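Local coordinates for protein putative hydrolase (Burkholderia cenocepacia, PDB 4X00) that is probably a hydrolase of the alpha/beta hydrolase fold, thought to act as an aryl esterase, at residues V22-Q27 and A95-S100; I38-L43 and A116-Y121; L48-Q53 and L64-L69; R88-D93 and R202-M207. All coordinates share one frame; numbering follows the deposited sequence.

Contact 1 of 4, residues V22-Q27 and A95-S100; sequences VVLAVQ and AAIIES
Leu-24, Val-26 and Ile-97 make a buried, wholly apolar contact between the second strand of the central sheet (23-30) and the last turns of helix 87-100. The contact illustrates how a helix settles on a sheet through one inserted side chain. Ile-97 extends its CG1 branch from the helix and ends in CD1 between the two strand residues. Leu-24 crosses that branch at a slant, its CD1 lying 3.7 Å from Ile-97 CD1. Val-26 meets it tip to tip, with Val-26 CG2 4.0 Å from Ile-97 CD1. Because side chains alternate along a strand, both of these residues face the helix, while Ala-25 between them points the other way. In the alpha/beta hydrolase fold, helices cover both faces of a mostly parallel sheet, and here helix 87-100 lies over the antiparallel margin, where strand 23-30 is bordered by strands 12-17 and 63-67. The floor continues beyond the pair through Tyr-67 of strand 63-67, which touches both Val-26 and Ile-97. On its far flank the same helix turn sets Ala-95 and Ile-98 against Tyr-121 of helix 113-125.

Contact 2 of 4, residues I38-L43 and A116-Y121; sequences IFIHGL and AVISNY
Ile-40, at the end of strand 36-40, buries more surface here than either of its partners, Val-117 and Ile-118 of helix 113-125, and it divides its two branches between them. The longer branch serves Ile-118. With Ile-40 CG1 trans to the carbonyl carbon (chi1 -51°), the branch carries CD1 to the helix, 3.7 Å from Ile-118 CG1. The two isoleucines cross at a slant, and Ile-118 CD1 also stays close, at 4.0 Å from Ile-40 CD1. The CB bond of Ile-118 is directed past the strand, and its CG1-CD1 branch brings it into contact. Val-117 instead points its CB at the strand, yet the approach is looser: Ile-40 CG2 lies 4.4 Å from Val-117 CB. One strand residue thus spans two successive helix positions. Directly after the strand the chain turns at His-41 and Gly-42, where His-41 ND1 donates to Gly-42 O at 2.8 Å, the acceptor lying in the plane of the imidazole. His-41 NE2 is bonded to the backbone N of Leu-69, which leaves both ring nitrogens engaged and the ring fixed in rotation. In many alpha/beta hydrolases a His-Gly sequence at this place adjoins the oxyanion hole, and the same may hold here. Helix 113-125 follows the probable nucleophile elbow, which Ile-40 touches. Strand 36-40 runs between strands 63-67 and 107-111, while Leu-94 of helix 87-100 closes on Ile-40 and Trp-90 on Val-117.

Contact 3 of 4, residues L48-Q53 and L64-L69; sequences LNWSKQ and LITYDL. With EDO (1,2-ethanediol), chain F.
Trp-50 and Thr-66 form the close part of this contact, their side chains lying alongside one another and pointed oppositely. Thr-66 CG2 approaches the indole obliquely, 3.9 Å from Trp-50 CD1 and 4.1 Å from Trp-50 CB. The methyl is available for this because the Thr-66 chi1 of 54° swings CG2 to the side of the backbone N and directs OG1 to a hydrogen bond with Gln-27 OE1 on the neighbouring strand. The threonine therefore shows its apolar branch to the tryptophan and its polar branch to the sheet. Within 48-53, Gln-53 OE1 lies at the indole edge, in the ring plane, while Gln-53 NE2 is held by Asn-270 and by the carbonyl of Phe-262. The contact is slacker at the next pair, where Gln-53 O and Leu-64 CD1 are 4.3 Å apart. On the outer side of the 48-53 turn the partner is a small molecule, 1,2-ethanediol, probably from the crystallisation liquor. Its O2 donates to Leu-48 O at 2.8 Å; a second link, to Ser-51 OG, is doubtful because that serine has two conformers. Trp-50 occupies the N-cap position of helix 51-54, the short helix in the connection of a beta-alpha-beta unit. That unit joins strand 36-40 to its parallel neighbour 63-67, and Phe-39 from the former touches Trp-50, Leu-64 and Thr-66.

Contact 4 of 4, residues R88-D93 and R202-M207; sequences RRWADD and RAVRSM
Where Trp-90 meets Met-207, the indole NE1 is held by a hydrogen bond to the carbonyl of Tyr-84, and the sulfur makes a separate contact with the ring face, Met-207 SD standing 3.4 Å from Trp-90 NE1. The sulfur lies over the five-membered ring, 3.6 Å from the centroid of that Trp-90 ring to Met-207 SD and only 15° off the normal. Met-207 reaches it on a chain that runs out fully extended from the backbone N (chi1 -172°) and bends only at the last torsion. Val-204 takes the other end of the indole. It crosses Trp-90 at about a right angle, and Val-204 CG2 sits 4.0 Å from Trp-90 CZ2. A type I turn from Val-204 to Met-207, with Met-207 N bonded to Val-204 O, presents both residues to the same tryptophan. On helix 87-100, the residues two before and two after Trp-90 are paired: Arg-88 NE forms a salt bridge of 2.7 Å with Asp-92 OD1, an oxygen that Tyr-125 also grips. The sulfur over the indole is a Met-aromatic contact. It joins helix 87-100 to the turn that follows helix 198-204, one of the helices between strands 132-136 and 222-227, where alpha/beta hydrolases often insert a cap, as these helices probably do.

Overall arrangement
The four contacts trace a continuous body of packing from the sheet margin to the probable cap. Contacts 1 and 4 share helix 87-100, their centres 15 Å apart, and Leu-24 CD1 touches Asp-93 CB at 3.6 Å. Contacts 1 and 3 join through adjacent strands, with Ala-25 O 3.0 Å from Asp-68 N. Phe-39 N and Ile-65 O, 2.9 Å apart, link contacts 2 and 3 in the same manner. Contact 2, whose centre is about 4 Å from the centre of the chain, also meets contact 4, where Ala-116 CB lies 3.8 Å from Met-207 CE. Through Ile-40 it touches the probable nucleophile elbow, which carries the putative triad residue Ser-112; Trp-50 and Trp-90 come near the elbow without touching it.

Contact 1 of 4, residues V22-Q27 and A95-S100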
loop_
_atom_site.group_PDB
_atom_site.type_symbol
_atom_site.label_atom_id
_atom_site.label_comp_id
_atom_site.label_asym_id
_atom_site.label_seq_id
_atom_site.Cartn_x
_atom_site.Cartn_y
_atom_site.Cartn_z
ATOM N N VAL A 22 -10.782 14.455 7.022
ATOM C CA VAL A 22 -9.769 14.510 5.969
ATOM C C VAL A 22 -10.411 14.073 4.649
ATOM O O VAL A 22 -11.132 13.079 4.612
ATOM C CB VAL A 22 -8.567 13.615 6.338
ATOM C CG1 VAL A 22 -7.617 13.408 5.167
ATOM C CG2 VAL A 22 -7.817 14.263 7.491
ATOM N N VAL A 23 -10.181 14.824 3.584
ATOM C CA VAL A 23 -10.751 14.497 2.276
ATOM C C VAL A 23 -9.752 13.691 1.440
ATOM O O VAL A 23 -8.611 14.114 1.255
ATOM C CB VAL A 23 -11.169 15.789 1.515
ATOM C CG1 VAL A 23 -11.618 15.447 0.119
ATOM C CG2 VAL A 23 -12.302 16.480 2.249
ATOM N N LEU A 24 -10.175 12.525 0.994
ATOM C CA LEU A 24 -9.340 11.621 0.215
ATOM C C LEU A 24 -9.639 11.757 -1.249
ATOM O O LEU A 24 -10.802 11.789 -1.640
ATOM C CB LEU A 24 -9.599 10.191 0.659
ATOM C CG LEU A 24 -9.390 9.979 2.156
ATOM C CD1 LEU A 24 -10.046 8.671 2.605
ATOM C CD2 LEU A 24 -7.905 10.069 2.528
ATOM N N ALA A 25 -8.582 11.825 -2.052
ATOM C CA ALA A 25 -8.701 11.849 -3.509
ATOM C C ALA A 25 -8.789 10.412 -4.010
ATOM O O ALA A 25 -7.876 9.628 -3.776
ATOM C CB ALA A 25 -7.506 12.559 -4.120
ATOM N N VAL A 26 -9.893 10.082 -4.675
ATOM C CA VAL A 26 -10.199 8.727 -5.113
ATOM C C VAL A 26 -10.344 8.682 -6.633
ATOM O O VAL A 26 -10.815 9.644 -7.269
ATOM C CB VAL A 26 -11.494 8.231 -4.448
ATOM C CG1 VAL A 26 -11.772 6.801 -4.828
ATOM C CG2 VAL A 26 -11.391 8.386 -2.928
ATOM N N GLN A 27 -9.903 7.578 -7.226
ATOM C CA GLN A 27 -10.040 7.374 -8.677
ATOM C C GLN A 27 -10.621 5.999 -8.982
ATOM O O GLN A 27 -10.466 5.069 -8.186
ATOM C CB GLN A 27 -8.695 7.510 -9.392
ATOM C CG GLN A 27 -7.857 8.711 -9.003
ATOM C CD GLN A 27 -7.281 8.616 -7.606
ATOM O OE1 GLN A 27 -6.864 7.560 -7.147
ATOM N NE2 GLN A 27 -7.250 9.742 -6.915
ATOM N N ALA A 95 -11.931 2.378 5.354
ATOM C CA ALA A 95 -13.322 2.009 5.585
ATOM C C ALA A 95 -14.270 3.005 4.916
ATOM O O ALA A 95 -15.315 2.623 4.391
ATOM C CB ALA A 95 -13.609 1.920 7.074
ATOM N N ALA A 96 -13.905 4.288 4.937
ATOM C CA ALA A 96 -14.752 5.304 4.342
ATOM C C ALA A 96 -14.833 5.128 2.827
ATOM O O ALA A 96 -15.897 5.311 2.227
ATOM C CB ALA A 96 -14.237 6.691 4.697
ATOM N N ILE A 97 -13.709 4.797 2.202
ATOM C CA ILE A 97 -13.733 4.511 0.767
ATOM C C ILE A 97 -14.547 3.257 0.444
ATOM O O ILE A 97 -15.346 3.286 -0.483
ATOM C CB ILE A 97 -12.323 4.424 0.261
ATOM C CG1 ILE A 97 -11.813 5.879 0.247
ATOM C CG2 ILE A 97 -12.218 3.747 -1.128
ATOM C CD1 ILE A 97 -10.401 6.020 0.079
ATOM N N ILE A 98 -14.392 2.179 1.217
ATOM C CA ILE A 98 -15.216 0.981 1.009
ATOM C C ILE A 98 -16.694 1.338 1.092
ATOM O O ILE A 98 -17.501 0.907 0.267
ATOM C CB ILE A 98 -14.863 -0.115 2.034
ATOM C CG1 ILE A 98 -13.439 -0.614 1.745
ATOM C CG2 ILE A 98 -15.881 -1.263 1.987
ATOM C CD1 ILE A 98 -12.851 -1.520 2.804
ATOM N N GLU A 99 -17.053 2.168 2.061
ATOM C CA GLU A 99 -18.463 2.547 2.215
ATOM C C GLU A 99 -18.965 3.462 1.098
ATOM O O GLU A 99 -20.044 3.238 0.528
ATOM C CB GLU A 99 -18.686 3.214 3.569
ATOM C CG GLU A 99 -18.641 2.211 4.698
ATOM C CD GLU A 99 -18.909 2.816 6.066
ATOM O OE1 GLU A 99 -19.784 3.715 6.182
ATOM O OE2 GLU A 99 -18.238 2.378 7.033
ATOM N N SER A 100 -18.188 4.492 0.781
ATOM C CA SER A 100 -18.655 5.519 -0.141
ATOM C C SER A 100 -18.822 4.967 -1.547
ATOM O O SER A 100 -19.744 5.342 -2.275
ATOM C CB SER A 100 -17.690 6.703 -0.147
ATOM O OG SER A 100 -18.253 7.788 -0.868
#

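Contact 2 of 4, residues I38-L43 and A116-Y121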
loop_
_atom_site.group_PDB
_atom_site.type_symbol
_atom_site.label_atom_id
_atom_site.label_comp_id
_atom_site.label_asym_id
_atom_site.label_seq_id
_atom_site.Cartn_x
_atom_site.Cartn_y
_atom_site.Cartn_z
ATOM N N ILE A 38 -9.517 -2.643 -4.483
ATOM C CA ILE A 38 -9.049 -1.361 -3.950
ATOM C C ILE A 38 -7.553 -1.445 -3.704
ATOM O O ILE A 38 -7.092 -2.319 -2.947
ATOM C CB ILE A 38 -9.785 -1.003 -2.655
ATOM C CG1 ILE A 38 -11.294 -0.839 -2.913
ATOM C CG2 ILE A 38 -9.200 0.251 -2.052
ATOM C CD1 ILE A 38 -12.142 -0.764 -1.629
ATOM N N PHE A 39 -6.818 -0.562 -4.401
ATOM C CA PHE A 39 -5.366 -0.488 -4.328
ATOM C C PHE A 39 -4.941 0.582 -3.333
ATOM O O PHE A 39 -5.441 1.709 -3.392
ATOM C CB PHE A 39 -4.771 -0.146 -5.683
ATOM C CG PHE A 39 -5.039 -1.180 -6.739
ATOM C CD1 PHE A 39 -6.202 -1.127 -7.483
ATOM C CD2 PHE A 39 -4.105 -2.182 -7.011
ATOM C CE1 PHE A 39 -6.446 -2.071 -8.488
ATOM C CE2 PHE A 39 -4.336 -3.139 -8.002
ATOM C CZ PHE A 39 -5.504 -3.072 -8.742
ATOM N N ILE A 40 -4.018 0.227 -2.443
ATOM C CA ILE A 40 -3.561 1.091 -1.353
ATOM C C ILE A 40 -2.068 1.228 -1.476
ATOM O O ILE A 40 -1.350 0.234 -1.328
ATOM C CB ILE A 40 -3.910 0.488 0.017
ATOM C CG1 ILE A 40 -5.389 0.096 0.063
ATOM C CG2 ILE A 40 -3.582 1.488 1.136
ATOM C CD1 ILE A 40 -5.685 -0.944 1.133
ATOM N N HIS A 41 -1.585 2.417 -1.826
ATOM C CA HIS A 41 -0.162 2.592 -2.077
ATOM C C HIS A 41 0.659 2.705 -0.781
ATOM O O HIS A 41 0.119 2.575 0.324
ATOM C CB HIS A 41 0.079 3.819 -2.974
ATOM C CG HIS A 41 -0.245 5.130 -2.316
ATOM N ND1 HIS A 41 0.622 5.778 -1.458
ATOM C CD2 HIS A 41 -1.341 5.927 -2.419
ATOM C CE1 HIS A 41 0.060 6.913 -1.043
ATOM N NE2 HIS A 41 -1.120 7.041 -1.634
ATOM N N GLY A 42 1.966 2.907 -0.937
ATOM C CA GLY A 42 2.886 2.932 0.184
ATOM C C GLY A 42 3.484 4.308 0.416
ATOM O O GLY A 42 3.081 5.308 -0.198
ATOM N N LEU A 43 4.461 4.338 1.298
ATOM C CA LEU A 43 5.032 5.607 1.747
ATOM C C LEU A 43 5.644 6.381 0.582
ATOM O O LEU A 43 6.406 5.803 -0.216
ATOM C CB LEU A 43 6.105 5.335 2.800
ATOM C CG LEU A 43 6.751 6.594 3.390
ATOM C CD1 LEU A 43 5.726 7.517 4.105
ATOM C CD2 LEU A 43 7.852 6.166 4.339
ATOM N N ALA A 116 0.249 -2.242 6.131
ATOM C CA ALA A 116 -0.040 -1.905 7.526
ATOM C C ALA A 116 -1.434 -1.306 7.671
ATOM O O ALA A 116 -2.131 -1.546 8.673
ATOM C CB ALA A 116 1.017 -0.936 8.059
ATOM N N VAL A 117 -1.834 -0.508 6.684
ATOM C CA VAL A 117 -3.209 0.005 6.684
ATOM C C VAL A 117 -4.216 -1.167 6.653
ATOM O O VAL A 117 -5.215 -1.153 7.403
ATOM C CB VAL A 117 -3.458 0.943 5.479
ATOM C CG1 VAL A 117 -4.932 1.320 5.342
ATOM C CG2 VAL A 117 -2.575 2.212 5.549
ATOM N N ILE A 118 -3.969 -2.177 5.800
ATOM C CA ILE A 118 -4.851 -3.351 5.790
ATOM C C ILE A 118 -4.860 -4.037 7.150
ATOM O O ILE A 118 -5.939 -4.414 7.636
ATOM C CB ILE A 118 -4.445 -4.350 4.685
ATOM C CG1 ILE A 118 -4.700 -3.721 3.318
ATOM C CG2 ILE A 118 -5.272 -5.648 4.828
ATOM C CD1 ILE A 118 -4.191 -4.565 2.133
ATOM N N SER A 119 -3.692 -4.222 7.771
ATOM C CA SER A 119 -3.702 -4.888 9.083
ATOM C C SER A 119 -4.537 -4.107 10.087
ATOM O O SER A 119 -5.281 -4.703 10.876
ATOM C CB SER A 119 -2.296 -5.053 9.654
ATOM O OG SER A 119 -1.566 -5.940 8.833
ATOM N N ASN A 120 -4.401 -2.780 10.075
ATOM C CA ASN A 120 -5.165 -1.963 11.009
ATOM C C ASN A 120 -6.661 -1.982 10.686
ATOM O O ASN A 120 -7.490 -1.981 11.606
ATOM C CB ASN A 120 -4.610 -0.540 11.033
ATOM C CG ASN A 120 -3.357 -0.443 11.855
ATOM O OD1 ASN A 120 -3.246 -1.110 12.891
ATOM N ND2 ASN A 120 -2.419 0.430 11.442
ATOM N N TYR A 121 -7.004 -2.059 9.400
ATOM C CA TYR A 121 -8.389 -2.231 9.003
ATOM C C TYR A 121 -8.942 -3.573 9.493
ATOM O O TYR A 121 -10.035 -3.626 10.084
ATOM C CB TYR A 121 -8.519 -2.106 7.470
ATOM C CG TYR A 121 -9.897 -2.445 6.978
ATOM C CD1 TYR A 121 -10.911 -1.486 6.988
ATOM C CD2 TYR A 121 -10.212 -3.736 6.570
ATOM C CE1 TYR A 121 -12.197 -1.799 6.556
ATOM C CE2 TYR A 121 -11.483 -4.051 6.131
ATOM C CZ TYR A 121 -12.485 -3.095 6.148
ATOM O OH TYR A 121 -13.754 -3.443 5.709
#

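Contact 3 of 4, residues L48-Q53 and L64-L69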
loop_
_atom_site.group_PDB
_atom_site.type_symbol
_atom_site.label_atom_id
_atom_site.label_comp_id
_atom_site.label_asym_id
_atom_site.label_seq_id
_atom_site.Cartn_x
_atom_site.Cartn_y
_atom_site.Cartn_z
ATOM N N LEU A 48 -0.638 7.099 -8.588
ATOM C CA LEU A 48 0.203 6.900 -9.777
ATOM C C LEU A 48 1.015 5.630 -9.726
ATOM O O LEU A 48 1.406 5.121 -10.790
ATOM C CB LEU A 48 1.173 8.086 -9.973
ATOM C CG LEU A 48 0.452 9.410 -10.228
ATOM C CD1 LEU A 48 1.488 10.520 -10.445
ATOM C CD2 LEU A 48 -0.574 9.370 -11.377
ATOM N N ASN A 49 1.272 5.095 -8.532
ATOM C CA ASN A 49 2.020 3.839 -8.457
ATOM C C ASN A 49 1.367 2.686 -9.191
ATOM O O ASN A 49 2.059 1.762 -9.574
ATOM C CB ASN A 49 2.220 3.424 -7.008
ATOM C CG ASN A 49 3.180 4.304 -6.290
ATOM O OD1 ASN A 49 2.814 4.923 -5.291
ATOM N ND2 ASN A 49 4.413 4.346 -6.743
ATOM N N TRP A 50 0.042 2.750 -9.364
ATOM C CA TRP A 50 -0.722 1.603 -9.860
ATOM C C TRP A 50 -1.014 1.659 -11.351
ATOM O O TRP A 50 -1.816 0.880 -11.852
ATOM C CB TRP A 50 -2.027 1.488 -9.076
ATOM C CG TRP A 50 -1.834 1.292 -7.612
ATOM C CD1 TRP A 50 -2.162 2.178 -6.605
ATOM C CD2 TRP A 50 -1.241 0.159 -6.972
ATOM N NE1 TRP A 50 -1.822 1.646 -5.389
ATOM C CE2 TRP A 50 -1.285 0.391 -5.578
ATOM C CE3 TRP A 50 -0.740 -1.073 -7.442
ATOM C CZ2 TRP A 50 -0.830 -0.558 -4.641
ATOM C CZ3 TRP A 50 -0.282 -2.005 -6.512
ATOM C CH2 TRP A 50 -0.322 -1.743 -5.136
ATOM N N SER A 51 -0.323 2.517 -12.087
ATOM C CA SER A 51 -0.620 2.723 -13.505
ATOM C C SER A 51 -0.558 1.444 -14.354
ATOM O O SER A 51 -1.357 1.262 -15.275
ATOM C CB SER A 51 0.321 3.758 -14.110
ATOM O OG SER A 51 1.628 3.246 -14.176
ATOM N N LYS A 52 0.389 0.552 -14.067
ATOM C CA LYS A 52 0.506 -0.644 -14.904
ATOM C C LYS A 52 -0.590 -1.657 -14.624
ATOM O O LYS A 52 -0.822 -2.576 -15.429
ATOM C CB LYS A 52 1.874 -1.296 -14.729
ATOM C CG LYS A 52 3.010 -0.379 -15.154
ATOM C CD LYS A 52 4.292 -1.131 -15.220
ATOM C CE LYS A 52 5.462 -0.197 -15.449
ATOM N NZ LYS A 52 6.710 -0.983 -15.409
ATOM N N GLN A 53 -1.257 -1.522 -13.485
ATOM C CA GLN A 53 -2.448 -2.340 -13.198
ATOM C C GLN A 53 -3.661 -1.695 -13.878
ATOM O O GLN A 53 -4.429 -2.375 -14.579
ATOM C CB GLN A 53 -2.682 -2.482 -11.688
ATOM C CG GLN A 53 -1.664 -3.399 -10.997
ATOM C CD GLN A 53 -0.224 -2.928 -11.120
ATOM O OE1 GLN A 53 0.116 -1.849 -10.609
ATOM N NE2 GLN A 53 0.645 -3.726 -11.768
ATOM N N LEU A 64 -11.768 -1.002 -10.648
ATOM C CA LEU A 64 -10.414 -0.729 -10.154
ATOM C C LEU A 64 -10.377 0.601 -9.420
ATOM O O LEU A 64 -10.443 1.659 -10.042
ATOM C CB LEU A 64 -9.420 -0.728 -11.323
ATOM C CG LEU A 64 -9.397 -2.013 -12.173
ATOM C CD1 LEU A 64 -8.500 -1.800 -13.408
ATOM C CD2 LEU A 64 -8.883 -3.187 -11.363
ATOM N N ILE A 65 -10.267 0.533 -8.106
ATOM C CA ILE A 65 -10.350 1.737 -7.275
ATOM C C ILE A 65 -8.977 2.053 -6.693
ATOM O O ILE A 65 -8.345 1.185 -6.082
ATOM C CB ILE A 65 -11.356 1.530 -6.134
ATOM C CG1 ILE A 65 -12.759 1.273 -6.706
ATOM C CG2 ILE A 65 -11.332 2.731 -5.160
ATOM C CD1 ILE A 65 -13.723 0.662 -5.679
ATOM N N THR A 66 -8.533 3.302 -6.835
ATOM C CA THR A 66 -7.307 3.742 -6.197
ATOM C C THR A 66 -7.621 4.985 -5.356
ATOM O O THR A 66 -8.665 5.613 -5.535
ATOM C CB THR A 66 -6.204 4.085 -7.227
ATOM O OG1 THR A 66 -6.703 5.039 -8.174
ATOM C CG2 THR A 66 -5.717 2.862 -7.985
ATOM N N TYR A 67 -6.715 5.350 -4.458
ATOM C CA TYR A 67 -6.841 6.614 -3.749
ATOM C C TYR A 67 -5.488 7.030 -3.224
ATOM O O TYR A 67 -4.543 6.226 -3.153
ATOM C CB TYR A 67 -7.849 6.522 -2.592
ATOM C CG TYR A 67 -7.485 5.653 -1.416
ATOM C CD1 TYR A 67 -7.621 4.268 -1.490
ATOM C CD2 TYR A 67 -7.055 6.211 -0.215
ATOM C CE1 TYR A 67 -7.349 3.460 -0.396
ATOM C CE2 TYR A 67 -6.781 5.433 0.891
ATOM C CZ TYR A 67 -6.956 4.036 0.804
ATOM O OH TYR A 67 -6.693 3.245 1.894
ATOM N N ASP A 68 -5.368 8.307 -2.854
ATOM C CA ASP A 68 -4.158 8.799 -2.218
ATOM C C ASP A 68 -4.328 8.691 -0.704
ATOM O O ASP A 68 -5.343 9.133 -0.130
ATOM C CB ASP A 68 -3.873 10.258 -2.592
ATOM C CG ASP A 68 -3.603 10.455 -4.073
ATOM O OD1 ASP A 68 -3.279 9.477 -4.789
ATOM O OD2 ASP A 68 -3.743 11.603 -4.539
ATOM N N LEU A 69 -3.359 8.076 -0.037
ATOM C CA LEU A 69 -3.345 8.050 1.442
ATOM C C LEU A 69 -3.346 9.456 2.028
ATOM O O LEU A 69 -2.854 10.417 1.399
ATOM C CB LEU A 69 -2.095 7.329 1.964
ATOM C CG LEU A 69 -1.966 5.834 1.638
ATOM C CD1 LEU A 69 -0.593 5.359 2.131
ATOM C CD2 LEU A 69 -3.109 5.063 2.286
HETATM C C1 EDO F . 4.218 4.564 -12.514
HETATM O O1 EDO F . 4.235 3.933 -13.800
HETATM C C2 EDO F . 3.986 6.058 -12.706
HETATM O O2 EDO F . 2.617 6.294 -13.068
#

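Contact 4 of 4, residues R88-D93 and R202-M207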
loop_
_atom_site.group_PDB
_atom_site.type_symbol
_atom_site.label_atom_id
_atom_site.label_comp_id
_atom_site.label_asym_id
_atom_site.label_seq_id
_atom_site.Cartn_x
_atom_site.Cartn_y
_atom_site.Cartn_z
ATOM N N ARG A 88 -5.413 3.664 13.450
ATOM C CA ARG A 88 -6.845 3.583 13.208
ATOM C C ARG A 88 -7.320 4.650 12.221
ATOM O O ARG A 88 -8.295 4.420 11.494
ATOM C CB ARG A 88 -7.622 3.696 14.544
ATOM C CG ARG A 88 -9.154 3.679 14.440
ATOM C CD ARG A 88 -9.689 2.415 13.759
ATOM N NE ARG A 88 -11.153 2.428 13.751
ATOM C CZ ARG A 88 -11.908 1.948 14.729
ATOM N NH1 ARG A 88 -11.337 1.425 15.801
ATOM N NH2 ARG A 88 -13.232 1.989 14.635
ATOM N N ARG A 89 -6.665 5.824 12.196
ATOM C CA ARG A 89 -7.127 6.873 11.284
ATOM C C ARG A 89 -6.998 6.422 9.836
ATOM O O ARG A 89 -7.869 6.704 9.002
ATOM C CB ARG A 89 -6.336 8.178 11.430
ATOM C CG ARG A 89 -6.424 8.865 12.719
ATOM C CD ARG A 89 -7.800 9.448 12.900
ATOM N NE ARG A 89 -7.808 9.994 14.225
ATOM C CZ ARG A 89 -7.533 11.260 14.527
ATOM N NH1 ARG A 89 -7.310 12.166 13.575
ATOM N NH2 ARG A 89 -7.539 11.624 15.793
ATOM N N TRP A 90 -5.907 5.726 9.536
ATOM C CA TRP A 90 -5.686 5.270 8.166
ATOM C C TRP A 90 -6.651 4.130 7.828
ATOM O O TRP A 90 -7.125 4.017 6.700
ATOM C CB TRP A 90 -4.253 4.781 7.970
ATOM C CG TRP A 90 -3.140 5.733 8.399
ATOM C CD1 TRP A 90 -2.839 6.131 9.663
ATOM C CD2 TRP A 90 -2.156 6.334 7.551
ATOM N NE1 TRP A 90 -1.737 6.951 9.661
ATOM C CE2 TRP A 90 -1.297 7.091 8.372
ATOM C CE3 TRP A 90 -1.917 6.302 6.174
ATOM C CZ2 TRP A 90 -0.221 7.823 7.854
ATOM C CZ3 TRP A 90 -0.853 7.013 5.666
ATOM C CH2 TRP A 90 -0.008 7.750 6.497
ATOM N N ALA A 91 -6.888 3.250 8.792
ATOM C CA ALA A 91 -7.890 2.219 8.606
ATOM C C ALA A 91 -9.269 2.815 8.370
ATOM O O ALA A 91 -10.042 2.287 7.551
ATOM C CB ALA A 91 -7.920 1.263 9.807
ATOM N N ASP A 92 -9.594 3.889 9.093
ATOM C CA ASP A 92 -10.889 4.548 8.889
ATOM C C ASP A 92 -10.988 5.219 7.523
ATOM O O ASP A 92 -12.082 5.278 6.953
ATOM C CB ASP A 92 -11.165 5.577 9.988
ATOM C CG ASP A 92 -11.440 4.945 11.345
ATOM O OD1 ASP A 92 -11.657 3.713 11.460
ATOM O OD2 ASP A 92 -11.458 5.710 12.322
ATOM N N ASP A 93 -9.868 5.714 6.989
ATOM C CA ASP A 93 -9.870 6.246 5.629
ATOM C C ASP A 93 -10.287 5.141 4.655
ATOM O O ASP A 93 -11.132 5.357 3.783
ATOM C CB ASP A 93 -8.477 6.764 5.193
ATOM C CG ASP A 93 -7.984 7.975 5.983
ATOM O OD1 ASP A 93 -8.792 8.664 6.607
ATOM O OD2 ASP A 93 -6.764 8.236 5.923
ATOM N N ARG A 202 7.345 12.509 9.373
ATOM C CA ARG A 202 7.928 12.401 10.720
ATOM C C ARG A 202 7.088 11.512 11.632
ATOM O O ARG A 202 7.621 10.780 12.478
ATOM C CB ARG A 202 8.086 13.787 11.356
ATOM C CG ARG A 202 9.188 14.626 10.721
ATOM C CD ARG A 202 9.393 15.981 11.420
ATOM N NE ARG A 202 8.154 16.758 11.498
ATOM C CZ ARG A 202 7.813 17.763 10.689
ATOM N NH1 ARG A 202 8.619 18.185 9.723
ATOM N NH2 ARG A 202 6.651 18.372 10.875
ATOM N N ALA A 203 5.775 11.568 11.455
ATOM C CA ALA A 203 4.858 10.839 12.317
ATOM C C ALA A 203 4.715 9.347 11.978
ATOM O O ALA A 203 4.519 8.501 12.876
ATOM C CB ALA A 203 3.489 11.536 12.277
ATOM N N VAL A 204 4.803 9.001 10.691
ATOM C CA VAL A 204 4.397 7.663 10.275
ATOM C C VAL A 204 5.321 6.587 10.861
ATOM O O VAL A 204 4.894 5.448 11.063
ATOM C CB VAL A 204 4.313 7.592 8.724
ATOM C CG1 VAL A 204 5.693 7.647 8.119
ATOM C CG2 VAL A 204 3.516 6.365 8.294
ATOM N N ARG A 205 6.555 6.969 11.181
ATOM C CA ARG A 205 7.510 6.156 11.931
ATOM C C ARG A 205 6.890 5.527 13.185
ATOM O O ARG A 205 7.205 4.393 13.567
ATOM C CB ARG A 205 8.710 7.038 12.336
ATOM C CG ARG A 205 9.214 7.962 11.199
ATOM C CD ARG A 205 10.469 8.682 11.650
ATOM N NE ARG A 205 10.308 9.616 12.773
ATOM C CZ ARG A 205 11.257 9.778 13.689
ATOM N NH1 ARG A 205 11.118 10.624 14.699
ATOM N NH2 ARG A 205 12.372 9.065 13.570
ATOM N N SER A 206 6.008 6.292 13.815
ATOM C CA SER A 206 5.398 5.947 15.098
ATOM C C SER A 206 3.984 5.422 14.960
ATOM O O SER A 206 3.307 5.238 15.964
ATOM C CB SER A 206 5.370 7.173 16.030
ATOM O OG SER A 206 6.677 7.632 16.300
ATOM N N MET A 207 3.527 5.199 13.731
ATOM C CA MET A 207 2.164 4.723 13.506
ATOM C C MET A 207 1.962 3.346 14.116
ATOM O O MET A 207 2.753 2.449 13.879
ATOM C CB MET A 207 1.843 4.645 12.013
ATOM C CG MET A 207 0.377 4.330 11.728
ATOM S SD MET A 207 0.089 4.047 9.957
ATOM C CE MET A 207 0.704 2.386 9.772
#